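Local coordinates for putative secreted protein (Streptomyces sp. SirexAA-E, PDB 4PEY) that hydrolyses laminarin and laminarioligosaccharides as an exo-beta-1,3-glucanase, releasing glucose and laminaribiose, at residues P133-H138 against S367-F372; G336-A341 against F372-G377. The protein carries 1 engineered substitution. All coordinates share one frame; numbering follows the deposited sequence. Where two conformers were deposited one is given.

From the N terminus the chain passes 133-138 in the first run of stacked parallel strands, then 336-341 and finally the strand 367-375, which serves both contacts. Contact 1 closes a loop of 228 residues and ties the first run of strands to the second by side chains. Contact 2 closes a loop of 30 residues and joins two neighbouring strands of the second run by backbone bonds. The two contacts cross along the sequence, because 336-341 lies between the two segments of contact 1 while 372-377 runs on past the second, sharing Phe-372. They also meet at the corner of the chain, where Gln-369 O and Gly-336 N probably form a hydrogen bond.

Contact 1. Residues P133-H138 against S367-F372; sequences PFRRMH and SLQDVF
Arg-135 and Asp-370 reach toward each other tip to tip and form a buried salt bridge. The arginine grips side-on: NE gives its hydrogen to OD2 of Asp-370 at 2.8 Å, and Arg-135 NH2 binds Asp-370 OD1 at 2.8 Å. The flat groups are turned 57° apart. OD2 is met on its syn side but 33° out of the carboxylate plane; OD1 is approached from above that plane. In Arg-135 CD lies anti to CA (chi2 178°), and the chain runs extended from CG to NE. Asp-370 sits at a corner of its chain. Pro-133 packs against the same carboxylate, its CG 3.4 Å from Asp-370 OD2, and its CD meets Phe-372 CZ tip to tip at 4.0 Å. Beside the salt bridge, CB of Gln-369 lies 4.0 Å from Arg-135 NH2, while the amide NE2 of this glutamine is bound by Asp-397. His-398 serves two residues: its ND1 bonds to Asp-370 OD1, which should help fix the rotation of the carboxylate, and its ring meets edge-to-face that of Phe-372, whose side chain lies about 7 Å from those of the substrate-binding Gln-130 and Trp-402. Pro-133 and Arg-135 make backbone bonds to strand 110-113 and pack on strand 157-159, whereas Leu-368 and Val-371 lean on strand 333-335; the salt bridge thus pairs side chains across the interface of the two beta-helix parts of the GH55 fold.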
ATOM      1  N   PRO A 133      -3.529   2.032   5.037  1.00 10.15           N
ATOM      2  CA  PRO A 133      -3.417   0.758   5.756  1.00 10.26           C
ATOM      3  C   PRO A 133      -3.997   0.757   7.168  1.00 11.32           C
ATOM      4  O   PRO A 133      -3.980   1.759   7.884  1.00 11.72           O
ATOM      5  CB  PRO A 133      -1.901   0.526   5.807  1.00 10.64           C
ATOM      6  CG  PRO A 133      -1.316   1.908   5.751  1.00 10.20           C
ATOM      7  CD  PRO A 133      -2.207   2.640   4.786  1.00 10.98           C
ATOM      8  N   PHE A 134      -4.478  -0.420   7.552  1.00 10.44           N
ATOM      9  CA  PHE A 134      -5.120  -0.687   8.830  1.00 12.11           C
ATOM     10  C   PHE A 134      -4.401  -1.932   9.368  1.00 11.31           C
ATOM     11  O   PHE A 134      -4.683  -3.055   8.929  1.00 11.33           O
ATOM     12  CB  PHE A 134      -6.621  -0.908   8.589  1.00 10.62           C
ATOM     13  CG  PHE A 134      -7.505  -0.860   9.817  1.00 11.41           C
ATOM     14  CD1 PHE A 134      -8.043   0.341  10.258  1.00 12.34           C
ATOM     15  CD2 PHE A 134      -7.894  -2.034  10.457  1.00 12.10           C
ATOM     16  CE1 PHE A 134      -8.905   0.392  11.355  1.00 12.58           C
ATOM     17  CE2 PHE A 134      -8.765  -1.993  11.548  1.00 12.47           C
ATOM     18  CZ  PHE A 134      -9.260  -0.774  12.000  1.00 14.56           C
ATOM     19  N   ARG A 135      -3.434  -1.727  10.266  1.00 11.41           N
ATOM     20  CA  ARG A 135      -2.546  -2.801  10.740  1.00 11.23           C
ATOM     21  C   ARG A 135      -2.559  -2.984  12.249  1.00 10.80           C
ATOM     22  O   ARG A 135      -2.613  -2.008  12.985  1.00 11.13           O
ATOM     23  CB  ARG A 135      -1.091  -2.526  10.346  1.00 11.38           C
ATOM     24  CG  ARG A 135      -0.770  -2.561   8.865  1.00 10.87           C
ATOM     25  CD  ARG A 135       0.708  -2.213   8.651  1.00 11.08           C
ATOM     26  NE  ARG A 135       1.080  -2.154   7.236  1.00 11.12           N
ATOM     27  CZ  ARG A 135       1.474  -3.191   6.503  1.00 10.53           C
ATOM     28  NH1 ARG A 135       1.549  -4.409   7.039  1.00 11.10           N
ATOM     29  NH2 ARG A 135       1.777  -3.006   5.218  1.00 10.57           N
ATOM     30  N   ARG A 136      -2.471  -4.230  12.704  1.00 10.94           N
ATOM     31  CA  ARG A 136      -2.294  -4.515  14.132  0.51 11.57           C
ATOM     32  C   ARG A 136      -3.366  -3.804  14.958  1.00 11.87           C
ATOM     33  O   ARG A 136      -3.082  -3.214  16.000  1.00 12.49           O
ATOM     34  CB  ARG A 136      -0.880  -4.106  14.593  0.51 15.12           C
ATOM     35  CG  ARG A 136      -0.361  -4.821  15.838  0.51 16.77           C
ATOM     36  CD  ARG A 136       1.003  -4.257  16.268  0.51 14.01           C
ATOM     37  NE  ARG A 136       1.543  -4.909  17.462  0.51 14.29           N
ATOM     38  CZ  ARG A 136       2.260  -6.026  17.440  0.51 15.75           C
ATOM     39  NH1 ARG A 136       2.715  -6.550  18.571  0.51 19.42           N
ATOM     40  NH2 ARG A 136       2.521  -6.618  16.284  0.51 17.06           N
ATOM     41  N   MET A 137      -4.606  -3.871  14.481  1.00 10.80           N
ATOM     42  CA  MET A 137      -5.735  -3.245  15.160  1.00 10.67           C
ATOM     43  C   MET A 137      -6.598  -4.296  15.841  1.00 10.90           C
ATOM     44  O   MET A 137      -6.763  -5.404  15.321  1.00 13.36           O
ATOM     45  CB  MET A 137      -6.591  -2.451  14.161  1.00 12.39           C
ATOM     46  CG  MET A 137      -5.840  -1.320  13.466  1.00 12.03           C
ATOM     47  SD  MET A 137      -5.428   0.074  14.545  1.00 11.54           S
ATOM     48  CE  MET A 137      -7.045   0.791  14.840  1.00 12.67           C
ATOM     49  N   HIS A 138      -7.185  -3.937  16.982  1.00 11.44           N
ATOM     50  CA  HIS A 138      -8.204  -4.775  17.601  1.00 11.46           C
ATOM     51  C   HIS A 138      -9.507  -4.002  17.672  1.00 12.93           C
ATOM     52  O   HIS A 138      -9.637  -3.089  18.484  1.00 13.25           O
ATOM     53  CB  HIS A 138      -7.807  -5.233  19.009  1.00 11.66           C
ATOM     54  CG  HIS A 138      -8.798  -6.177  19.622  1.00 11.66           C
ATOM     55  ND1 HIS A 138      -8.901  -6.378  20.983  1.00 13.98           N
ATOM     56  CD2 HIS A 138      -9.751  -6.955  19.053  1.00 13.01           C
ATOM     57  CE1 HIS A 138      -9.859  -7.259  21.223  1.00 14.81           C
ATOM     58  NE2 HIS A 138     -10.398  -7.616  20.068  1.00 14.46           N
ATOM     59  N   SER A 367      12.058  -6.130   2.566  1.00 11.78           N
ATOM     60  CA  SER A 367      10.648  -5.851   2.327  1.00 12.16           C
ATOM     61  C   SER A 367      10.364  -4.373   2.101  1.00 11.77           C
ATOM     62  O   SER A 367      11.069  -3.504   2.628  1.00 13.68           O
ATOM     63  CB  SER A 367       9.793  -6.353   3.500  1.00 15.62           C
ATOM     64  OG  SER A 367      10.226  -5.805   4.743  1.00 14.30           O
ATOM     65  N   LEU A 368       9.335  -4.119   1.290  1.00 12.04           N
ATOM     66  CA  LEU A 368       8.693  -2.815   1.163  1.00 11.27           C
ATOM     67  C   LEU A 368       7.291  -2.940   1.733  1.00 11.21           C
ATOM     68  O   LEU A 368       6.531  -3.805   1.297  1.00 12.32           O
ATOM     69  CB  LEU A 368       8.606  -2.356  -0.297  1.00 13.01           C
ATOM     70  CG  LEU A 368       9.866  -2.285  -1.153  1.00 14.36           C
ATOM     71  CD1 LEU A 368       9.500  -1.751  -2.536  1.00 17.01           C
ATOM     72  CD2 LEU A 368      10.918  -1.412  -0.503  1.00 17.19           C
ATOM     73  N   GLN A 369       6.948  -2.096   2.702  1.00 10.79           N
ATOM     74  CA  GLN A 369       5.626  -2.133   3.332  1.00 10.56           C
ATOM     75  C   GLN A 369       5.044  -0.734   3.460  1.00 10.65           C
ATOM     76  O   GLN A 369       5.718   0.157   3.969  1.00 11.22           O
ATOM     77  CB  GLN A 369       5.709  -2.784   4.710  1.00 11.68           C
ATOM     78  CG  GLN A 369       5.985  -4.263   4.642  1.00 11.87           C
ATOM     79  CD  GLN A 369       6.198  -4.869   6.006  1.00 12.93           C
ATOM     80  OE1 GLN A 369       7.187  -4.569   6.684  1.00 12.86           O
ATOM     81  NE2 GLN A 369       5.272  -5.732   6.422  1.00 12.51           N
ATOM     82  N   ASP A 370       3.807  -0.536   3.001  1.00 10.32           N
ATOM     83  CA  ASP A 370       3.212   0.800   3.003  1.00  9.74           C
ATOM     84  C   ASP A 370       4.186   1.769   2.356  1.00 10.45           C
ATOM     85  O   ASP A 370       4.474   2.840   2.895  1.00 11.54           O
ATOM     86  CB  ASP A 370       2.852   1.280   4.418  1.00 10.25           C
ATOM     87  CG  ASP A 370       1.826   0.390   5.101  1.00  9.85           C
ATOM     88  OD1 ASP A 370       1.114  -0.367   4.406  1.00 11.84           O
ATOM     89  OD2 ASP A 370       1.722   0.458   6.346  1.00 10.94           O
ATOM     90  N   VAL A 371       4.719   1.358   1.213  1.00 10.72           N
ATOM     91  CA  VAL A 371       5.507   2.235   0.373  1.00 12.08           C
ATOM     92  C   VAL A 371       4.601   2.654  -0.773  1.00 10.91           C
ATOM     93  O   VAL A 371       4.043   1.820  -1.502  1.00 11.78           O
ATOM     94  CB  VAL A 371       6.787   1.548  -0.133  1.00 12.77           C
ATOM     95  CG1 VAL A 371       7.473   2.396  -1.201  1.00 14.24           C
ATOM     96  CG2 VAL A 371       7.723   1.278   1.047  1.00 12.67           C
ATOM     97  N   PHE A 372       4.422   3.958  -0.898  1.00 10.08           N
ATOM     98  CA  PHE A 372       3.520   4.510  -1.892  1.00 11.45           C
ATOM     99  C   PHE A 372       4.329   5.351  -2.861  1.00 11.27           C
ATOM    100  O   PHE A 372       5.306   5.992  -2.471  1.00 11.93           O
ATOM    101  CB  PHE A 372       2.420   5.326  -1.206  1.00 11.03           C
ATOM    102  CG  PHE A 372       1.780   4.598  -0.055  1.00 11.02           C
ATOM    103  CD1 PHE A 372       1.272   3.318  -0.232  1.00 11.23           C
ATOM    104  CD2 PHE A 372       1.729   5.161   1.212  1.00 11.97           C
ATOM    105  CE1 PHE A 372       0.705   2.619   0.820  1.00 12.45           C
ATOM    106  CE2 PHE A 372       1.153   4.472   2.272  1.00 11.91           C
ATOM    107  CZ  PHE A 372       0.642   3.199   2.081  1.00 12.08           C
TER

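Contact 2. Residues G336-A341 against F372-G377; sequences GLLVDA and FVRIGG
Phe-372 N donates to Leu-337 O at 2.9 Å, the first of four backbone bonds that zip strand 337-340 and the 372-375 end of strand 367-375 together in parallel. Val-339 follows, giving its N-H to Phe-372 O and taking that of Arg-374 on its own carbonyl; Ala-341 N closes the series on Arg-374 O. The tight part lies on the face that carries Leu-338, Asp-340, Phe-372 and Arg-374. There Arg-374 holds Asp-340 side-on, NE to OD1 at 2.8 Å and NH2 to OD2 at 2.9 Å. Both oxygens are met from above the carboxylate plane, which stands 68° from the guanidinium. A bend at chi3 (71°) turns NE back toward the aspartate, and CD2 of Leu-338 lies over one guanidinium face. The two strands stack as successive coils of a right-handed parallel beta-helix, the fold of GH55 enzymes. Strand 314-317 continues the stack beyond 337-340, and Trp-109 makes a cation-pi contact with Arg-374. The opposite face is looser: CB of Val-339 is 4.3 Å from CG2 of Val-373. Beyond the Ala-341 bond, toward Gly-376, a water donates to Asp-340 OD1 and Ala-341 O and accepts from Gly-376 N.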
ATOM      1  N   GLY A 336       6.294   2.712   5.320  1.00 11.55           N
ATOM      2  CA  GLY A 336       5.532   3.918   5.602  1.00 11.69           C
ATOM      3  C   GLY A 336       6.066   5.187   4.978  1.00 13.63           C
ATOM      4  O   GLY A 336       6.081   6.232   5.626  1.00 15.17           O
ATOM      5  N   LEU A 337       6.499   5.097   3.723  1.00 12.67           N
ATOM      6  CA  LEU A 337       7.021   6.250   2.996  1.00 11.02           C
ATOM      7  C   LEU A 337       6.268   6.484   1.699  1.00 11.29           C
ATOM      8  O   LEU A 337       5.911   5.528   1.013  1.00 12.22           O
ATOM      9  CB  LEU A 337       8.506   6.055   2.676  1.00 12.07           C
ATOM     10  CG  LEU A 337       9.443   5.973   3.881  1.00 12.76           C
ATOM     11  CD1 LEU A 337      10.819   5.462   3.456  1.00 16.40           C
ATOM     12  CD2 LEU A 337       9.565   7.346   4.534  1.00 14.20           C
ATOM     13  N   LEU A 338       6.064   7.757   1.360  1.00 10.64           N
ATOM     14  CA  LEU A 338       5.559   8.139   0.046  1.00 10.48           C
ATOM     15  C   LEU A 338       6.710   8.692  -0.778  1.00 11.70           C
ATOM     16  O   LEU A 338       7.393   9.614  -0.340  1.00 12.72           O
ATOM     17  CB  LEU A 338       4.438   9.181   0.169  1.00 11.97           C
ATOM     18  CG  LEU A 338       3.947   9.891  -1.101  1.00 13.37           C
ATOM     19  CD1 LEU A 338       3.364   8.916  -2.125  1.00 14.35           C
ATOM     20  CD2 LEU A 338       2.915  10.949  -0.740  1.00 13.92           C
ATOM     21  N   VAL A 339       6.935   8.124  -1.959  1.00 11.46           N
ATOM     22  CA  VAL A 339       7.920   8.662  -2.890  1.00 10.89           C
ATOM     23  C   VAL A 339       7.158   9.424  -3.960  1.00 10.42           C
ATOM     24  O   VAL A 339       6.303   8.863  -4.628  1.00 12.22           O
ATOM     25  CB  VAL A 339       8.795   7.558  -3.524  1.00 12.42           C
ATOM     26  CG1 VAL A 339       9.762   8.159  -4.551  1.00 12.93           C
ATOM     27  CG2 VAL A 339       9.570   6.826  -2.435  1.00 13.84           C
ATOM     28  N   ASP A 340       7.467  10.710  -4.091  1.00 11.31           N
ATOM     29  CA  ASP A 340       6.699  11.650  -4.901  1.00 11.28           C
ATOM     30  C   ASP A 340       7.602  12.192  -6.008  1.00 11.04           C
ATOM     31  O   ASP A 340       8.572  12.893  -5.719  1.00 12.43           O
ATOM     32  CB  ASP A 340       6.179  12.772  -3.984  1.00 12.79           C
ATOM     33  CG  ASP A 340       5.120  13.650  -4.625  1.00 13.06           C
ATOM     34  OD1 ASP A 340       4.472  13.235  -5.607  1.00 13.56           O
ATOM     35  OD2 ASP A 340       4.920  14.771  -4.103  1.00 15.09           O
ATOM     36  N   ALA A 341       7.310  11.853  -7.264  1.00 11.51           N
ATOM     37  CA  ALA A 341       8.179  12.235  -8.383  1.00  9.54           C
ATOM     38  C   ALA A 341       8.342  13.747  -8.517  1.00 10.98           C
ATOM     39  O   ALA A 341       7.394  14.517  -8.306  1.00 13.43           O
ATOM     40  CB  ALA A 341       7.656  11.650  -9.694  1.00 11.69           C
ATOM     41  N   PHE A 372       4.422   3.958  -0.898  1.00 10.08           N
ATOM     42  CA  PHE A 372       3.520   4.510  -1.892  1.00 11.45           C
ATOM     43  C   PHE A 372       4.329   5.351  -2.861  1.00 11.27           C
ATOM     44  O   PHE A 372       5.306   5.992  -2.471  1.00 11.93           O
ATOM     45  CB  PHE A 372       2.420   5.326  -1.206  1.00 11.03           C
ATOM     46  CG  PHE A 372       1.780   4.598  -0.055  1.00 11.02           C
ATOM     47  CD1 PHE A 372       1.272   3.318  -0.232  1.00 11.23           C
ATOM     48  CD2 PHE A 372       1.729   5.161   1.212  1.00 11.97           C
ATOM     49  CE1 PHE A 372       0.705   2.619   0.820  1.00 12.45           C
ATOM     50  CE2 PHE A 372       1.153   4.472   2.272  1.00 11.91           C
ATOM     51  CZ  PHE A 372       0.642   3.199   2.081  1.00 12.08           C
ATOM     52  N   VAL A 373       3.943   5.326  -4.130  1.00 10.65           N
ATOM     53  CA  VAL A 373       4.606   6.149  -5.125  1.00 11.14           C
ATOM     54  C   VAL A 373       3.559   6.980  -5.841  1.00 10.31           C
ATOM     55  O   VAL A 373       2.477   6.481  -6.159  1.00 11.07           O
ATOM     56  CB  VAL A 373       5.404   5.295  -6.134  1.00 11.77           C
ATOM     57  CG1 VAL A 373       6.065   6.191  -7.187  1.00 14.28           C
ATOM     58  CG2 VAL A 373       6.450   4.461  -5.396  1.00 13.04           C
ATOM     59  N   ARG A 374       3.864   8.260  -6.045  1.00 11.10           N
ATOM     60  CA  ARG A 374       2.975   9.167  -6.760  1.00 11.43           C
ATOM     61  C   ARG A 374       3.735   9.856  -7.882  1.00 11.17           C
ATOM     62  O   ARG A 374       4.859  10.337  -7.663  1.00 12.20           O
ATOM     63  CB  ARG A 374       2.383  10.220  -5.819  1.00 11.33           C
ATOM     64  CG  ARG A 374       1.626  11.319  -6.555  1.00 11.96           C
ATOM     65  CD  ARG A 374       0.862  12.211  -5.587  1.00 12.03           C
ATOM     66  NE  ARG A 374       1.750  13.067  -4.801  1.00 11.28           N
ATOM     67  CZ  ARG A 374       1.406  13.627  -3.642  1.00 12.18           C
ATOM     68  NH1 ARG A 374       0.195  13.407  -3.135  1.00 13.07           N
ATOM     69  NH2 ARG A 374       2.261  14.411  -2.993  1.00 14.54           N
ATOM     70  N   ILE A 375       3.135   9.887  -9.075  1.00 11.43           N
ATOM     71  CA  ILE A 375       3.707  10.629 -10.195  1.00 10.82           C
ATOM     72  C   ILE A 375       2.700  11.678 -10.674  1.00  9.50           C
ATOM     73  O   ILE A 375       1.704  11.351 -11.328  1.00 12.19           O
ATOM     74  CB  ILE A 375       4.118   9.707 -11.374  1.00 13.14           C
ATOM     75  CG1 ILE A 375       4.990   8.541 -10.880  1.00 12.09           C
ATOM     76  CG2 ILE A 375       4.831  10.527 -12.462  1.00 13.29           C
ATOM     77  CD1 ILE A 375       4.205   7.270 -10.569  1.00 14.60           C
ATOM     78  N   GLY A 376       2.951  12.940 -10.322  1.00 11.41           N
ATOM     79  CA  GLY A 376       2.018  14.016 -10.623  1.00 12.91           C
ATOM     80  C   GLY A 376       0.929  14.204  -9.577  1.00 13.92           C
ATOM     81  O   GLY A 376       0.852  13.456  -8.598  1.00 13.74           O
ATOM     82  N   GLY A 377       0.078  15.206  -9.776  1.00 13.51           N
ATOM     83  CA  GLY A 377      -1.054  15.430  -8.890  1.00 14.12           C
ATOM     84  C   GLY A 377      -0.878  16.615  -7.960  1.00 15.30           C
ATOM     85  O   GLY A 377      -1.816  17.388  -7.740  1.00 15.86           O
TER
HETATM   86  O   HOH W   1       4.788  13.790  -8.283  1.00 13.98           O